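Local coordinates for protein Alpha/beta hydrolase (Paenibacillus sp. VTT E-133280, PDB 6TJ2) that probably hydrolyses methyl salicylate to salicylic acid, acting as an extracellular esterase of the alpha/beta-hydrolase fold, at residues A57-E62 with L114-G119; A64-K69 with T270-M275; V122-S127 with F143-G148; I134-F139 with V254-E259; K226-L231 with Y242-T247. All blocks are in the same frame, centred on the assembly; numbering follows the deposited sequence.

Contact 1: A57-E62 with L114-G119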
# COMPACT_ATOMS: atom_id res chain seq x y z
N ALA A 57 -16.33 23.55 9.07
CA ALA A 57 -16.84 22.54 10.02
C ALA A 57 -17.87 21.63 9.34
O ALA A 57 -18.04 20.48 9.80
CB ALA A 57 -17.46 23.27 11.21
N GLY A 58 -18.55 22.10 8.30
CA GLY A 58 -19.54 21.33 7.52
C GLY A 58 -18.95 20.10 6.86
O GLY A 58 -19.71 19.20 6.47
N PHE A 59 -17.64 20.06 6.70
CA PHE A 59 -16.95 18.87 6.17
C PHE A 59 -17.42 17.63 6.91
O PHE A 59 -17.49 16.58 6.28
CB PHE A 59 -15.44 19.03 6.33
CG PHE A 59 -14.54 17.94 5.82
CD1 PHE A 59 -14.45 17.77 4.46
CD2 PHE A 59 -13.87 17.06 6.63
CE1 PHE A 59 -13.59 16.83 3.91
CE2 PHE A 59 -13.04 16.08 6.06
CZ PHE A 59 -12.90 15.99 4.72
N TRP A 60 -17.59 17.74 8.24
CA TRP A 60 -17.90 16.61 9.13
C TRP A 60 -19.38 16.26 9.21
O TRP A 60 -19.69 15.33 9.93
CB TRP A 60 -17.36 16.93 10.52
CG TRP A 60 -15.89 17.21 10.57
CD1 TRP A 60 -15.31 18.38 10.93
CD2 TRP A 60 -14.82 16.28 10.29
NE1 TRP A 60 -13.95 18.24 10.90
CE2 TRP A 60 -13.61 16.96 10.54
CE3 TRP A 60 -14.79 14.94 9.91
CZ2 TRP A 60 -12.37 16.37 10.38
CZ3 TRP A 60 -13.56 14.33 9.78
CH2 TRP A 60 -12.38 15.05 10.03
N ASP A 61 -20.26 16.93 8.46
CA ASP A 61 -21.70 16.79 8.77
C ASP A 61 -22.13 15.32 8.76
O ASP A 61 -22.75 14.85 9.76
CB ASP A 61 -22.54 17.60 7.80
CG ASP A 61 -22.54 19.11 8.00
OD1 ASP A 61 -22.05 19.54 9.03
OD2 ASP A 61 -23.01 19.78 7.02
N GLU A 62 -21.85 14.62 7.69
CA GLU A 62 -22.39 13.24 7.52
C GLU A 62 -21.70 12.30 8.50
O GLU A 62 -22.33 11.42 9.11
CB GLU A 62 -22.24 12.77 6.08
CG GLU A 62 -23.00 13.61 5.04
CD GLU A 62 -22.37 14.93 4.61
OE1 GLU A 62 -21.22 15.28 5.00
OE2 GLU A 62 -23.08 15.67 3.85
N LEU A 114 -9.15 14.84 16.88
CA LEU A 114 -8.93 14.25 15.53
C LEU A 114 -8.82 15.36 14.52
O LEU A 114 -9.73 16.21 14.48
CB LEU A 114 -10.06 13.27 15.25
CG LEU A 114 -9.95 12.44 13.96
CD1 LEU A 114 -10.74 11.14 14.13
CD2 LEU A 114 -10.40 13.21 12.74
N GLY A 115 -7.78 15.36 13.71
CA GLY A 115 -7.58 16.38 12.66
C GLY A 115 -7.44 15.74 11.32
O GLY A 115 -6.88 14.64 11.22
N HIS A 116 -7.97 16.38 10.29
CA HIS A 116 -7.84 16.01 8.87
C HIS A 116 -6.97 17.04 8.18
O HIS A 116 -7.12 18.23 8.47
CB HIS A 116 -9.21 15.88 8.25
CG HIS A 116 -9.24 15.52 6.82
ND1 HIS A 116 -9.28 16.44 5.85
CD2 HIS A 116 -9.27 14.31 6.21
CE1 HIS A 116 -9.40 15.84 4.67
NE2 HIS A 116 -9.41 14.55 4.88
N SER A 117 -6.08 16.60 7.29
CA SER A 117 -5.22 17.47 6.47
C SER A 117 -4.50 18.54 7.31
O SER A 117 -3.77 18.19 8.25
CB SER A 117 -5.96 17.93 5.24
OG SER A 117 -7.15 18.64 5.52
N PHE A 118 -4.59 19.82 6.96
CA PHE A 118 -3.97 20.94 7.69
C PHE A 118 -4.37 20.85 9.14
O PHE A 118 -3.65 21.30 10.05
CB PHE A 118 -4.45 22.25 7.07
CG PHE A 118 -4.23 23.49 7.91
CD1 PHE A 118 -2.99 24.08 8.02
CD2 PHE A 118 -5.25 24.03 8.68
CE1 PHE A 118 -2.77 25.18 8.83
CE2 PHE A 118 -5.04 25.14 9.51
CZ PHE A 118 -3.79 25.71 9.58
N GLY A 119 -5.55 20.31 9.44
CA GLY A 119 -5.99 20.08 10.80
C GLY A 119 -5.03 19.25 11.65
O GLY A 119 -5.05 19.39 12.87
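One face of the H116 imidazole takes CZ of F59, which stands 3.5 Å above that plane, displaced from the centre, and is closest to H116 CE1. The two rings are inclined at 41°, so neither a parallel stack nor a T-shape results. At its other side F59 meets W60, whose CE2 lies in the plane of the phenyl ring at its edge, while F59 CD2 sits 3.8 Å over the middle of the indole face. F59 is thus wedged between indole and imidazole. Its CG anti to the backbone N (chi1 -179°) sends the ring out from the 57-60 turn towards strand 111-117. Indole atom CH2 of W60 makes the other contact, 3.7 Å from H116 CB and 3.8 Å from L114 CD2. Beyond the segments, H264 and F140 also meet the H116 ring, and M279 touches both W60 and L114. The strand then runs into S117, where a type II' turn from H116 to G119 and a strained backbone at S117 (phi 50°) fit a nucleophile elbow; S117, H264 and D234 probably form the catalytic triad. No hydrogen bond crosses between the segments, and the polar NE2 of H116 has its partner elsewhere. What meets here is buried carbon and ring surface, just ahead of the presumed nucleophile.

Contact 2: A64-K69 with T270-M275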
# COMPACT_ATOMS: atom_id res chain seq x y z
N ALA A 64 -20.03 12.96 11.29
CA ALA A 64 -20.40 13.25 12.69
C ALA A 64 -21.80 12.68 13.03
O ALA A 64 -21.94 12.16 14.12
CB ALA A 64 -20.34 14.77 12.91
N SER A 65 -22.72 12.81 12.11
CA SER A 65 -24.09 12.28 12.31
C SER A 65 -24.00 10.77 12.52
O SER A 65 -24.65 10.22 13.45
CB SER A 65 -24.95 12.56 11.14
OG SER A 65 -26.19 11.92 11.27
N GLU A 66 -23.18 10.06 11.75
CA GLU A 66 -23.05 8.59 11.93
C GLU A 66 -22.36 8.26 13.24
O GLU A 66 -22.69 7.24 13.88
CB GLU A 66 -22.37 7.96 10.71
CG GLU A 66 -23.21 8.03 9.46
CD GLU A 66 -24.54 7.30 9.52
OE1 GLU A 66 -24.56 6.22 10.11
OE2 GLU A 66 -25.50 7.80 8.89
N LEU A 67 -21.36 9.02 13.66
CA LEU A 67 -20.73 8.81 14.98
C LEU A 67 -21.75 8.99 16.09
O LEU A 67 -21.72 8.17 17.06
CB LEU A 67 -19.55 9.75 15.18
CG LEU A 67 -18.26 9.35 14.50
CD1 LEU A 67 -17.28 10.54 14.51
CD2 LEU A 67 -17.65 8.14 15.14
N ARG A 68 -22.63 9.98 15.98
CA ARG A 68 -23.62 10.22 17.04
C ARG A 68 -24.61 9.03 17.10
O ARG A 68 -25.03 8.66 18.19
CB ARG A 68 -24.35 11.54 16.83
CG ARG A 68 -23.46 12.75 17.07
CD ARG A 68 -24.19 14.08 16.93
NE ARG A 68 -23.25 15.18 16.87
CZ ARG A 68 -22.90 15.86 15.82
NH1 ARG A 68 -23.52 15.70 14.66
NH2 ARG A 68 -21.91 16.74 15.88
N LYS A 69 -24.94 8.44 15.96
CA LYS A 69 -25.85 7.27 15.93
C LYS A 69 -25.22 6.10 16.66
O LYS A 69 -26.00 5.25 17.14
CB LYS A 69 -26.21 6.88 14.50
CG LYS A 69 -27.06 7.88 13.75
CD LYS A 69 -27.25 7.42 12.31
CE LYS A 69 -27.96 8.41 11.43
NZ LYS A 69 -28.08 7.85 10.06
N THR A 270 -19.61 10.36 1.28
CA THR A 270 -20.31 9.25 0.57
C THR A 270 -20.39 8.00 1.43
O THR A 270 -21.28 7.18 1.16
CB THR A 270 -19.66 9.00 -0.79
OG1 THR A 270 -18.31 8.65 -0.50
CG2 THR A 270 -19.71 10.24 -1.67
N GLU A 271 -19.45 7.76 2.32
CA GLU A 271 -19.40 6.55 3.14
C GLU A 271 -19.25 6.92 4.58
O GLU A 271 -18.34 6.45 5.26
CB GLU A 271 -18.26 5.62 2.70
CG GLU A 271 -18.39 5.13 1.27
CD GLU A 271 -19.52 4.14 1.00
OE1 GLU A 271 -20.10 3.59 1.96
OE2 GLU A 271 -19.81 3.85 -0.22
N PRO A 272 -20.16 7.74 5.14
CA PRO A 272 -19.97 8.25 6.50
C PRO A 272 -20.06 7.15 7.55
O PRO A 272 -19.44 7.29 8.61
CB PRO A 272 -21.07 9.32 6.67
CG PRO A 272 -22.14 8.91 5.63
CD PRO A 272 -21.33 8.33 4.48
N LYS A 273 -20.88 6.10 7.36
CA LYS A 273 -20.97 5.05 8.38
C LYS A 273 -19.64 4.31 8.46
O LYS A 273 -19.14 4.07 9.56
CB LYS A 273 -22.13 4.11 8.04
CG LYS A 273 -22.35 3.02 9.08
CD LYS A 273 -23.38 2.00 8.63
CE LYS A 273 -23.24 0.69 9.37
NZ LYS A 273 -24.57 0.07 9.63
N MET A 274 -19.09 3.98 7.31
CA MET A 274 -17.77 3.33 7.27
C MET A 274 -16.69 4.23 7.90
O MET A 274 -15.87 3.77 8.72
CB MET A 274 -17.42 2.99 5.83
CG MET A 274 -16.11 2.30 5.68
SD MET A 274 -15.44 2.40 4.00
CE MET A 274 -14.87 4.11 4.06
N MET A 275 -16.73 5.52 7.61
CA MET A 275 -15.77 6.45 8.20
C MET A 275 -15.90 6.56 9.71
O MET A 275 -14.89 6.56 10.43
CB MET A 275 -15.85 7.85 7.58
CG MET A 275 -15.42 7.90 6.13
SD MET A 275 -13.71 7.28 5.83
CE MET A 275 -12.87 8.11 7.17
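E66 leans its side chain over the first turn of the helix that begins at P272. Its CB starts above the backbone there, 3.7 Å from P272 O, with K273 CA a little farther off. CG comes next and sits in the notch between two residues, 3.7 Å from K273 N on one hand and 3.7 Å from P272 CB on the other; the proline ring also offers its CG, at a slightly longer range. At this point the chain bends (chi2 -62°), turning the carboxylate away from the proline instead of driving it straight on. The helices so joined, 61-69 and 272-283, cross on one face of the central sheet of the alpha/beta-hydrolase fold, and deeper in the same seam L67 packs on A276, M279 and V280. Past the bend, OE1 of E66 rests 3.8 Å from K273 CB, touching only the aliphatic root of the lysine, whose own amine leads away and stays 6.2 Å from OE1 at NZ. The nearby start of helix 272-283 would probably favour the negative charge. OE2 of E66 is met by K69 of its own helix, whose NZ forms a salt bridge of 2.8 Å with it, coming in from above the carboxylate plane, 39° out of it.

Contact 3: V122-S127 with F143-G148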
# COMPACT_ATOMS: atom_id res chain seq x y z
N VAL A 122 -3.01 21.75 13.48
CA VAL A 122 -3.86 22.38 14.51
C VAL A 122 -4.00 21.45 15.71
O VAL A 122 -3.89 21.92 16.86
CB VAL A 122 -5.20 22.78 13.91
CG1 VAL A 122 -6.06 23.42 15.00
CG2 VAL A 122 -5.02 23.74 12.73
N ILE A 123 -4.20 20.15 15.51
CA ILE A 123 -4.25 19.27 16.69
C ILE A 123 -2.91 19.25 17.40
O ILE A 123 -2.86 19.13 18.66
CB ILE A 123 -4.82 17.87 16.43
CG1 ILE A 123 -3.87 16.99 15.63
CG2 ILE A 123 -6.20 18.02 15.78
CD1 ILE A 123 -4.50 15.69 15.15
N GLN A 124 -1.78 19.36 16.66
CA GLN A 124 -0.46 19.45 17.34
C GLN A 124 -0.41 20.68 18.24
O GLN A 124 -0.02 20.57 19.42
CB GLN A 124 0.66 19.48 16.32
CG GLN A 124 0.88 18.16 15.57
CD GLN A 124 1.89 18.37 14.47
OE1 GLN A 124 1.72 19.30 13.64
NE2 GLN A 124 2.96 17.58 14.45
N THR A 125 -0.72 21.85 17.71
CA THR A 125 -0.54 23.09 18.46
C THR A 125 -1.59 23.21 19.55
O THR A 125 -1.26 23.68 20.67
CB THR A 125 -0.52 24.28 17.53
OG1 THR A 125 -1.72 24.32 16.77
CG2 THR A 125 0.70 24.31 16.64
N VAL A 126 -2.78 22.67 19.35
CA VAL A 126 -3.80 22.64 20.40
C VAL A 126 -3.38 21.74 21.56
O VAL A 126 -3.49 22.13 22.74
CB VAL A 126 -5.17 22.26 19.84
CG1 VAL A 126 -6.20 21.93 20.92
CG2 VAL A 126 -5.70 23.37 18.93
N SER A 127 -2.85 20.56 21.24
CA SER A 127 -2.46 19.59 22.28
C SER A 127 -1.37 20.17 23.15
O SER A 127 -1.32 19.76 24.33
CB SER A 127 -2.09 18.28 21.68
OG SER A 127 -0.85 18.39 21.04
N PHE A 143 -1.42 16.14 8.03
CA PHE A 143 -0.01 16.52 8.13
C PHE A 143 0.42 16.46 9.58
O PHE A 143 -0.36 16.79 10.51
CB PHE A 143 0.19 17.93 7.56
CG PHE A 143 -0.21 18.02 6.12
CD1 PHE A 143 0.59 17.42 5.16
CD2 PHE A 143 -1.41 18.59 5.73
CE1 PHE A 143 0.20 17.43 3.82
CE2 PHE A 143 -1.81 18.56 4.40
CZ PHE A 143 -0.99 18.04 3.46
N ALA A 144 1.67 16.09 9.81
CA ALA A 144 2.30 16.12 11.14
C ALA A 144 3.68 16.73 10.98
O ALA A 144 4.67 15.99 11.03
CB ALA A 144 2.31 14.70 11.68
N PRO A 145 3.78 18.03 10.73
CA PRO A 145 5.11 18.63 10.59
C PRO A 145 5.95 18.30 11.82
O PRO A 145 5.48 18.19 12.94
CB PRO A 145 4.86 20.13 10.49
CG PRO A 145 3.42 20.19 10.00
CD PRO A 145 2.69 19.02 10.61
N LEU A 146 7.26 18.21 11.56
CA LEU A 146 8.24 18.20 12.68
C LEU A 146 8.44 19.63 13.19
O LEU A 146 8.13 20.59 12.46
CB LEU A 146 9.57 17.62 12.17
CG LEU A 146 9.49 16.18 11.64
CD1 LEU A 146 10.87 15.69 11.13
CD2 LEU A 146 8.98 15.24 12.68
N ASP A 147 9.10 19.73 14.34
CA ASP A 147 9.49 21.04 14.90
C ASP A 147 10.25 21.87 13.87
O ASP A 147 11.16 21.33 13.19
CB ASP A 147 10.28 20.83 16.18
CG ASP A 147 10.67 22.17 16.77
OD1 ASP A 147 9.82 23.04 16.94
OD2 ASP A 147 11.89 22.35 17.03
N GLY A 148 9.89 23.14 13.75
CA GLY A 148 10.53 24.08 12.82
C GLY A 148 10.07 24.00 11.39
O GLY A 148 10.60 24.68 10.50
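Polar contact between Q124 and P145 rests on a single hydrogen bond, from Q124 NE2 to P145 O at 3.0 Å. It is nearly straight, with 159° at the hydrogen; the oxygen lies close to the amide plane of Q124, and the donor reaches it in the carbonyl plane, on a lone pair. Y220 OH gives the same oxygen a second partner. Within the helix, S127 OG donates to Q124 O at 2.8 Å, approaching from above the carbonyl plane. The torsions explain the reach of the glutamine: with CG anti to the carbonyl carbon (chi1 -70°) and the chain extended beyond it, the amide is carried straight from helix 119-129 to the loop. Van der Waals contact makes up the remainder. Q124 OE1 presses on the proline ring, 3.2 Å from P145 CD, and the other end of the amide, NE2, lies 3.6 Å from A144 C and 4.0 Å from A144 CB. Replacing Q124 with an alanine would probably cost P145 O its bond from the helix and open a gap beside the proline ring. F139, F219 and L216 also surround the Q124 side chain. The helix is the one that follows the probable nucleophile elbow in alpha/beta hydrolases, and the loop it grips leaves strand 134-139 towards the helical region that, as in relatives such as SABP2, is likely to form the cap.

Contact 4: I134-F139 with V254-E259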
# COMPACT_ATOMS: atom_id res chain seq x y z
N ILE A 134 -6.80 15.67 26.85
CA ILE A 134 -6.85 14.84 25.64
C ILE A 134 -6.59 13.37 25.98
O ILE A 134 -5.53 13.08 26.59
CB ILE A 134 -5.86 15.40 24.61
CG1 ILE A 134 -6.21 16.83 24.20
CG2 ILE A 134 -5.82 14.47 23.40
CD1 ILE A 134 -5.09 17.51 23.47
N LYS A 135 -7.50 12.51 25.59
CA LYS A 135 -7.36 11.05 25.74
C LYS A 135 -6.41 10.46 24.69
O LYS A 135 -5.61 9.57 25.00
CB LYS A 135 -8.75 10.41 25.69
CG LYS A 135 -8.80 8.88 25.78
CD LYS A 135 -10.13 8.32 25.30
CE LYS A 135 -11.06 7.78 26.35
NZ LYS A 135 -10.35 6.88 27.29
N ARG A 136 -6.54 10.89 23.44
CA ARG A 136 -5.82 10.32 22.28
C ARG A 136 -5.90 11.35 21.16
O ARG A 136 -6.92 12.06 21.05
CB ARG A 136 -6.44 8.97 21.89
CG ARG A 136 -5.80 8.28 20.69
CD ARG A 136 -6.26 6.84 20.49
NE ARG A 136 -5.68 5.93 21.44
CZ ARG A 136 -4.53 5.23 21.24
NH1 ARG A 136 -3.76 5.24 20.14
NH2 ARG A 136 -4.14 4.46 22.24
N ILE A 137 -4.85 11.41 20.37
CA ILE A 137 -4.76 12.33 19.21
C ILE A 137 -4.78 11.49 17.95
O ILE A 137 -3.96 10.54 17.82
CB ILE A 137 -3.52 13.20 19.31
CG1 ILE A 137 -3.44 13.97 20.62
CG2 ILE A 137 -3.47 14.11 18.11
CD1 ILE A 137 -2.05 14.60 20.84
N VAL A 138 -5.70 11.76 17.04
CA VAL A 138 -5.88 10.97 15.81
C VAL A 138 -5.59 11.86 14.62
O VAL A 138 -6.27 12.88 14.44
CB VAL A 138 -7.28 10.33 15.72
CG1 VAL A 138 -7.43 9.57 14.41
CG2 VAL A 138 -7.53 9.43 16.92
N PHE A 139 -4.62 11.48 13.84
CA PHE A 139 -4.30 12.14 12.56
C PHE A 139 -5.00 11.38 11.46
O PHE A 139 -4.67 10.21 11.22
CB PHE A 139 -2.80 12.14 12.33
CG PHE A 139 -2.05 13.02 13.28
CD1 PHE A 139 -1.58 14.26 12.86
CD2 PHE A 139 -1.80 12.66 14.58
CE1 PHE A 139 -0.91 15.10 13.74
CE2 PHE A 139 -1.14 13.48 15.47
CZ PHE A 139 -0.74 14.73 15.05
N VAL A 254 5.80 6.23 17.62
CA VAL A 254 4.93 5.08 17.92
C VAL A 254 3.49 5.57 17.81
O VAL A 254 3.14 6.57 18.44
CB VAL A 254 5.26 4.45 19.28
CG1 VAL A 254 4.24 3.37 19.65
CG2 VAL A 254 6.67 3.88 19.29
N PHE A 255 2.70 4.87 17.03
CA PHE A 255 1.27 5.23 16.87
C PHE A 255 0.50 3.99 16.46
O PHE A 255 1.07 2.99 15.96
CB PHE A 255 1.11 6.37 15.84
CG PHE A 255 1.51 5.97 14.46
CD1 PHE A 255 0.58 5.51 13.56
CD2 PHE A 255 2.82 6.00 14.04
CE1 PHE A 255 0.95 5.08 12.30
CE2 PHE A 255 3.18 5.63 12.76
CZ PHE A 255 2.25 5.19 11.87
N ARG A 256 -0.81 4.07 16.57
CA ARG A 256 -1.72 3.03 16.09
C ARG A 256 -2.17 3.33 14.68
O ARG A 256 -2.79 4.37 14.42
CB ARG A 256 -2.97 2.92 16.96
CG ARG A 256 -3.90 1.78 16.58
CD ARG A 256 -5.30 1.90 17.18
NE ARG A 256 -5.17 1.89 18.62
CZ ARG A 256 -6.14 2.28 19.46
NH1 ARG A 256 -7.32 2.60 18.98
NH2 ARG A 256 -5.88 2.36 20.74
N PHE A 257 -1.79 2.47 13.75
CA PHE A 257 -2.15 2.59 12.35
C PHE A 257 -3.48 1.91 12.08
O PHE A 257 -3.63 0.71 12.37
CB PHE A 257 -1.07 1.96 11.47
CG PHE A 257 -1.36 2.03 9.99
CD1 PHE A 257 -1.46 3.27 9.34
CD2 PHE A 257 -1.41 0.88 9.20
CE1 PHE A 257 -1.75 3.33 7.99
CE2 PHE A 257 -1.67 0.94 7.85
CZ PHE A 257 -1.83 2.18 7.22
N ILE A 258 -4.40 2.60 11.41
CA ILE A 258 -5.70 2.08 10.94
C ILE A 258 -5.86 2.46 9.48
O ILE A 258 -5.68 3.65 9.14
CB ILE A 258 -6.87 2.58 11.80
CG1 ILE A 258 -6.74 2.14 13.28
CG2 ILE A 258 -8.19 2.15 11.19
CD1 ILE A 258 -6.77 0.67 13.55
N GLU A 259 -6.15 1.51 8.63
CA GLU A 259 -6.26 1.71 7.19
C GLU A 259 -7.70 1.56 6.75
O GLU A 259 -8.43 0.69 7.21
CB GLU A 259 -5.42 0.64 6.49
CG GLU A 259 -5.31 0.78 4.97
CD GLU A 259 -4.76 -0.53 4.36
OE1 GLU A 259 -5.52 -1.54 4.28
OE2 GLU A 259 -3.69 -0.46 3.88
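R256, in 254-259, meets R136 through the guanidinium groups. Ahead of it in the chain, V254 packs on T185 of the second subunit and F255 on Y228. At R256 the side chain, its CG anti to the backbone N (chi1 -175°) and bent at chi3, reaches across to lay its terminal NH2 over the centre of the R136 guanidinium. That atom is 3.1 Å from R136 NH2 and 3.2 Å from R136 CZ. In return, NH1 of R136 lies over one face of the R256 group, offset to its rim; the planes are 33° apart. The closeness of two cations is probably made tolerable by the anion and acceptors around them: D184 of the second subunit pairs with R256 through OD1 and with R136 through OD2, S227 OG bonds R136 NH1, and R284 O and K281 O receive R256 NH1. A leucine in place of R136 would probably leave OD2 of D184 of the second subunit without this mate and S227 OG without this partner. After R256 the strand goes on through F257, stacked on H245, to E259, hydrogen-bonded to T232 of the second subunit. Strands 134-139 and 256-260 are not neighbours; the arginines bridge over strand 226-231 between them, at the outermost strand of the parallel alpha/beta-hydrolase sheet, where the second subunit docks.

Contact 5: K226-L231 with Y242-T247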
# COMPACT_ATOMS: atom_id res chain seq x y z
N LYS A 226 -1.23 8.28 20.23
CA LYS A 226 -1.54 8.75 18.88
C LYS A 226 -2.01 7.62 18.00
O LYS A 226 -1.52 6.48 18.14
CB LYS A 226 -0.31 9.39 18.25
CG LYS A 226 0.19 10.64 18.99
CD LYS A 226 1.63 11.00 18.72
CE LYS A 226 2.54 10.32 19.71
NZ LYS A 226 2.58 11.14 20.95
N SER A 227 -2.85 7.95 17.05
CA SER A 227 -3.26 7.08 15.94
C SER A 227 -3.14 7.81 14.63
O SER A 227 -3.22 9.07 14.60
CB SER A 227 -4.68 6.59 16.09
OG SER A 227 -4.85 5.93 17.33
N TYR A 228 -2.98 7.05 13.57
CA TYR A 228 -3.02 7.59 12.20
C TYR A 228 -4.00 6.76 11.43
O TYR A 228 -3.83 5.53 11.30
CB TYR A 228 -1.64 7.58 11.53
CG TYR A 228 -1.54 8.55 10.37
CD1 TYR A 228 -2.10 8.27 9.13
CD2 TYR A 228 -0.92 9.79 10.52
CE1 TYR A 228 -2.11 9.18 8.10
CE2 TYR A 228 -0.91 10.71 9.48
CZ TYR A 228 -1.54 10.42 8.30
OH TYR A 228 -1.54 11.36 7.28
N LEU A 229 -5.05 7.41 10.93
CA LEU A 229 -6.10 6.83 10.09
C LEU A 229 -5.82 7.24 8.65
O LEU A 229 -5.81 8.43 8.35
CB LEU A 229 -7.47 7.30 10.61
CG LEU A 229 -8.66 6.88 9.73
CD1 LEU A 229 -8.75 5.37 9.47
CD2 LEU A 229 -9.98 7.41 10.31
N TYR A 230 -5.55 6.26 7.78
CA TYR A 230 -5.12 6.47 6.40
C TYR A 230 -6.06 5.85 5.44
O TYR A 230 -6.35 4.64 5.59
CB TYR A 230 -3.71 5.89 6.22
CG TYR A 230 -3.16 6.00 4.83
CD1 TYR A 230 -2.78 4.85 4.17
CD2 TYR A 230 -3.06 7.21 4.17
CE1 TYR A 230 -2.21 4.92 2.92
CE2 TYR A 230 -2.56 7.27 2.88
CZ TYR A 230 -2.12 6.12 2.27
OH TYR A 230 -1.57 6.25 0.99
N LEU A 231 -6.51 6.59 4.45
CA LEU A 231 -7.29 6.05 3.33
C LEU A 231 -6.39 5.91 2.11
O LEU A 231 -5.70 6.84 1.74
CB LEU A 231 -8.51 6.91 3.02
CG LEU A 231 -9.41 7.25 4.20
CD1 LEU A 231 -10.59 8.10 3.75
CD2 LEU A 231 -9.93 5.97 4.88
N TYR A 242 6.76 11.75 -0.17
CA TYR A 242 6.15 12.84 0.59
C TYR A 242 4.75 12.49 1.06
O TYR A 242 4.13 13.35 1.66
CB TYR A 242 6.11 14.12 -0.27
CG TYR A 242 7.46 14.59 -0.75
CD1 TYR A 242 8.22 15.49 -0.02
CD2 TYR A 242 8.02 14.08 -1.90
CE1 TYR A 242 9.49 15.86 -0.44
CE2 TYR A 242 9.28 14.45 -2.35
CZ TYR A 242 10.00 15.36 -1.60
OH TYR A 242 11.22 15.75 -2.10
N GLY A 243 4.25 11.30 0.82
CA GLY A 243 2.84 10.98 1.05
C GLY A 243 2.41 10.96 2.50
O GLY A 243 3.19 10.95 3.44
N PHE A 244 1.10 10.93 2.76
CA PHE A 244 0.53 10.83 4.11
C PHE A 244 1.02 9.59 4.83
O PHE A 244 1.33 9.70 6.02
CB PHE A 244 -1.00 10.80 4.08
CG PHE A 244 -1.64 12.15 3.80
CD1 PHE A 244 -1.32 13.24 4.56
CD2 PHE A 244 -2.57 12.30 2.77
CE1 PHE A 244 -1.88 14.47 4.33
CE2 PHE A 244 -3.15 13.55 2.55
CZ PHE A 244 -2.81 14.61 3.32
N HIS A 245 1.12 8.46 4.17
CA HIS A 245 1.54 7.21 4.86
C HIS A 245 2.39 6.41 3.90
O HIS A 245 1.94 6.14 2.78
CB HIS A 245 0.34 6.39 5.34
CG HIS A 245 0.75 5.12 6.01
ND1 HIS A 245 1.30 5.10 7.27
CD2 HIS A 245 0.78 3.87 5.50
CE1 HIS A 245 1.62 3.82 7.52
NE2 HIS A 245 1.32 3.09 6.50
N PRO A 246 3.61 5.96 4.27
CA PRO A 246 4.16 6.06 5.62
C PRO A 246 4.91 7.35 5.97
O PRO A 246 5.36 7.49 7.11
CB PRO A 246 5.18 4.91 5.67
CG PRO A 246 5.59 4.73 4.23
CD PRO A 246 4.37 5.04 3.41
N THR A 247 5.04 8.32 5.08
CA THR A 247 5.90 9.48 5.39
C THR A 247 5.34 10.36 6.49
O THR A 247 6.01 10.50 7.56
CB THR A 247 6.27 10.29 4.16
OG1 THR A 247 7.04 9.44 3.30
CG2 THR A 247 7.08 11.53 4.53
O HOH W 1 0.36 8.29 1.14
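Y230 and H245 make the close part of this contact: CB of the histidine stands 3.5 Å from the centroid of the tyrosine ring, only 9° off its normal, a CH-pi contact over the face. The imidazole itself is tilted, its plane 45° from that of the tyrosine. Beside them Y228 drives its hydroxyl into F244, with OH 3.3 Å from both F244 CB and F244 CD1; this OH is held by A142 O as well. CG anti to the backbone N (chi1 178° in Y230) points both tyrosines off the strand at the helix. The packing loosens towards the tip of Y230, where a water takes over, 2.8 Å from Y230 OH and accepting from H245 N at 3.1 Å. H245 is partly exposed: its ND1 bonds S249 OG, and its NE2 meets Q239 of the second subunit. F244 also touches D234 of the probable triad. Strand 226-231, helix 244-250 and strand 256-260 form a beta-alpha-beta unit of the fold; the helix covers the tyrosine face of the sheet, while L229 and L231 point from the strand's other face to helix 272-283.

How the contacts relate
From the N terminus, 57-62 opens contact 1 and 64-69 opens contact 2. Contact 1 closes first, at 114-119, so the two cross; contact 2 waits some 200 residues, until the C-terminal helix, and spans contacts 3, 4 and 5. Contact 3 starts just past the presumed nucleophile elbow at 122-127 and crosses contact 4, whose first strand, 134-139, precedes 143-148. Contact 5 then opens and closes entirely within contact 4. Strands 111-117, 134-139, 226-231 and 256-260 of one parallel sheet carry contacts 1, 4 and 5. Contacts 3 and 5 meet through F143 and F244, contacts 2 and 5 through M275 and L231, and contacts 4 and 5 both touch the second subunit.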